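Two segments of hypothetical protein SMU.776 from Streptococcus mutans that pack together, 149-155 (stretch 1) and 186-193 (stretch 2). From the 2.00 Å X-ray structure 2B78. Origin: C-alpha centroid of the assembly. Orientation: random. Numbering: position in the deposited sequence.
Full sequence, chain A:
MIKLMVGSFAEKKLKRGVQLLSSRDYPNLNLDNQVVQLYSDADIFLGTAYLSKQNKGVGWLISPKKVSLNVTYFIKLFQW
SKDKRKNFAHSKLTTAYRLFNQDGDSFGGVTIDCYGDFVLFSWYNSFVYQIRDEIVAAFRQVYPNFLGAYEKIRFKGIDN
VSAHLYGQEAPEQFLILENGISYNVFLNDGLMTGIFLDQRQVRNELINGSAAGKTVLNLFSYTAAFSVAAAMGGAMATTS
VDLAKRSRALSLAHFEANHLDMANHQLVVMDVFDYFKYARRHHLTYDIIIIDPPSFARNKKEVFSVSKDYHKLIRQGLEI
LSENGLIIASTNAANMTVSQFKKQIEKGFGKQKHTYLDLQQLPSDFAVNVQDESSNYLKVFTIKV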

# COMPACT_ATOMS: atom_id res chain seq x y z
N ALA A 149 13.05 8.51 -13.78
CA ALA A 149 12.19 8.62 -12.61
C ALA A 149 10.92 9.43 -12.86
O ALA A 149 10.90 10.34 -13.70
CB ALA A 149 12.97 9.25 -11.45
N TYR A 150 9.89 9.08 -12.11
CA TYR A 150 8.59 9.73 -12.16
C TYR A 150 8.19 10.07 -10.74
O TYR A 150 8.78 9.56 -9.79
CB TYR A 150 7.55 8.79 -12.77
CG TYR A 150 7.74 8.62 -14.25
CD1 TYR A 150 7.03 9.41 -15.16
CD2 TYR A 150 8.66 7.70 -14.75
CE1 TYR A 150 7.24 9.29 -16.53
CE2 TYR A 150 8.88 7.57 -16.11
CZ TYR A 150 8.17 8.36 -17.00
OH TYR A 150 8.39 8.24 -18.35
N GLU A 151 7.19 10.93 -10.60
CA GLU A 151 6.73 11.32 -9.27
C GLU A 151 5.22 11.44 -9.20
O GLU A 151 4.57 11.80 -10.18
CB GLU A 151 7.36 12.67 -8.88
CG GLU A 151 6.84 13.86 -9.68
CD GLU A 151 7.55 15.16 -9.34
OE1 GLU A 151 8.04 15.28 -8.20
OE2 GLU A 151 7.60 16.06 -10.20
N LYS A 152 4.66 11.13 -8.02
CA LYS A 152 3.22 11.25 -7.78
C LYS A 152 3.03 12.30 -6.70
O LYS A 152 3.77 12.31 -5.71
CB LYS A 152 2.63 9.92 -7.28
CG LYS A 152 2.77 8.72 -8.20
CD LYS A 152 2.11 8.96 -9.54
CE LYS A 152 2.14 7.71 -10.40
NZ LYS A 152 1.60 7.94 -11.76
N ILE A 153 2.05 13.19 -6.88
CA ILE A 153 1.73 14.20 -5.89
C ILE A 153 0.54 13.62 -5.11
O ILE A 153 -0.54 13.45 -5.67
CB ILE A 153 1.30 15.53 -6.55
CG1 ILE A 153 2.44 16.08 -7.39
CG2 ILE A 153 0.90 16.54 -5.49
CD1 ILE A 153 3.76 16.11 -6.67
N ARG A 154 0.76 13.33 -3.84
CA ARG A 154 -0.28 12.73 -3.00
C ARG A 154 -0.87 13.67 -1.96
O ARG A 154 -1.16 13.25 -0.83
CB ARG A 154 0.30 11.50 -2.29
CG ARG A 154 1.00 10.54 -3.23
CD ARG A 154 0.04 9.49 -3.72
NE ARG A 154 -0.55 8.79 -2.58
CZ ARG A 154 -1.11 7.59 -2.65
NH1 ARG A 154 -1.16 6.95 -3.81
NH2 ARG A 154 -1.63 7.03 -1.56
N PHE A 155 -1.05 14.93 -2.32
CA PHE A 155 -1.63 15.90 -1.40
C PHE A 155 -2.43 16.96 -2.14
O PHE A 155 -2.75 18.02 -1.58
CB PHE A 155 -0.53 16.58 -0.58
CG PHE A 155 0.49 17.31 -1.41
CD1 PHE A 155 1.64 16.67 -1.86
CD2 PHE A 155 0.29 18.65 -1.75
CE1 PHE A 155 2.59 17.35 -2.63
CE2 PHE A 155 1.23 19.34 -2.52
CZ PHE A 155 2.38 18.68 -2.96
N PHE A 186 2.27 0.94 -15.26
CA PHE A 186 2.38 2.23 -15.92
C PHE A 186 2.76 3.25 -14.85
O PHE A 186 2.22 3.21 -13.74
CB PHE A 186 1.04 2.58 -16.61
CG PHE A 186 -0.19 2.23 -15.80
CD1 PHE A 186 -0.77 3.18 -14.94
CD2 PHE A 186 -0.78 0.98 -15.91
CE1 PHE A 186 -1.93 2.87 -14.21
CE2 PHE A 186 -1.94 0.66 -15.18
CZ PHE A 186 -2.51 1.60 -14.33
N LEU A 187 3.69 4.15 -15.17
CA LEU A 187 4.18 5.11 -14.19
C LEU A 187 3.73 6.55 -14.32
O LEU A 187 4.00 7.36 -13.42
CB LEU A 187 5.71 5.10 -14.17
CG LEU A 187 6.40 3.81 -13.73
CD1 LEU A 187 7.90 4.05 -13.63
CD2 LEU A 187 5.83 3.37 -12.38
N ASN A 188 3.04 6.90 -15.40
CA ASN A 188 2.64 8.29 -15.55
C ASN A 188 1.17 8.48 -15.92
O ASN A 188 0.81 9.38 -16.69
CB ASN A 188 3.55 8.97 -16.57
CG ASN A 188 3.50 10.47 -16.48
OD1 ASN A 188 3.48 11.04 -15.39
ND2 ASN A 188 3.49 11.14 -17.64
N ASP A 189 0.31 7.63 -15.37
CA ASP A 189 -1.12 7.70 -15.63
C ASP A 189 -1.92 7.69 -14.32
O ASP A 189 -2.31 6.63 -13.83
CB ASP A 189 -1.53 6.54 -16.54
CG ASP A 189 -3.03 6.46 -16.73
OD1 ASP A 189 -3.73 7.48 -16.53
OD2 ASP A 189 -3.52 5.36 -17.11
N GLY A 190 -2.13 8.87 -13.75
CA GLY A 190 -2.88 8.97 -12.51
C GLY A 190 -2.03 8.67 -11.29
O GLY A 190 -0.81 8.61 -11.38
N LEU A 191 -2.69 8.47 -10.15
CA LEU A 191 -2.00 8.18 -8.90
C LEU A 191 -1.53 6.74 -8.76
O LEU A 191 -0.53 6.48 -8.09
CB LEU A 191 -2.91 8.51 -7.71
CG LEU A 191 -3.20 9.97 -7.39
CD1 LEU A 191 -4.07 10.06 -6.14
CD2 LEU A 191 -1.90 10.72 -7.17
N MET A 192 -2.24 5.81 -9.39
CA MET A 192 -1.88 4.40 -9.29
C MET A 192 -1.02 3.91 -10.45
O MET A 192 -0.93 4.56 -11.48
CB MET A 192 -3.15 3.56 -9.16
CG MET A 192 -4.00 4.02 -7.98
SD MET A 192 -5.53 3.08 -7.81
CE MET A 192 -6.41 3.69 -9.30
N THR A 193 -0.41 2.74 -10.26
CA THR A 193 0.51 2.17 -11.23
C THR A 193 0.10 0.85 -11.87
O THR A 193 0.89 0.26 -12.61
CB THR A 193 1.86 1.92 -10.58
OG1 THR A 193 1.71 0.89 -9.60
CG2 THR A 193 2.35 3.18 -9.91
O HOH W 1 0.91 5.63 -13.29

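Residues 149-153 of stretch 1 form the end of a β-strand, and stretch 2 is an irregular loop that curls in front of it. No backbone hydrogen bond joins the two; their CA atoms stay 6.2 Å apart at Lys152 and Leu191 and 6.7 Å at Tyr150 and Leu187, and the contact, 454 Å² summed over both sides, is made by side chains meeting one another or the opposite backbone. Strand alternation sets the pattern: the CA-to-CB bonds of Tyr150 and Lys152 point toward the loop, those of Ala149 and Glu151 away from it. The loop is drawn together by its own backbone hydrogen bond, Phe186 N to Thr193 O, 3.1 Å.

Lys152 is the centre of the contact, with 109 Å² covered. After two m rotamers its chain runs out through two t torsions and delivers the ammonium group among the backbone carbonyls of the loop. Lys152 NZ donates to Leu187 O at 3.0 Å and to Gly190 O at 2.5 Å, the latter very short. A third hydrogen bond goes to water 1, which accepts from Lys152 NZ at 2.9 Å and also from Asp189 N at 2.9 Å. The same water lies 2.8 Å from Phe186 O and 2.8 Å from Met192 O, in geometry suited to donating to each, and so ties the lysine to several points of the loop backbone. Within the two stretches the ammonium group is met by carbonyl oxygens and water 1, and it has a further hydrogen-bond partner elsewhere in the structure; the Asp189 side chain sets out away from the strand. Gly190, with phi/psi of 81/-167°, allows a turn in which a CB would be jammed against the carbonyl O of Asp189.

Leu191, with 87 Å² covered, packs toward the Arg154 end of stretch 1, with Tyr150 at the other. Its CA-to-CB bond points sideways, but the end of the side chain comes nearer stretch 1: Leu191 CD2 sits 3.4 Å from Ile153 O and, just past the strand's end, 4.1 Å from Arg154 CD, where it meets the aliphatic part of the arginine. The Arg154 guanidinium has Leu191 O at its edge, near its plane, without a hydrogen bond between them.

Tyr150, with 78 Å² covered, supplies the aromatic surface. Leu187 CB lies over one face of its ring, and Tyr150 CD2 approaches Leu187 CD1 at 3.9 Å, an apolar contact between two buried side chains. Farther along the ring, Tyr150 CE1 meets Asn188 CB at 3.7 Å, while the phenol OH is hydrogen-bonded elsewhere in the structure. Leu187 therefore serves both neighbours, offering its side chain to Tyr150 and its carbonyl to Lys152.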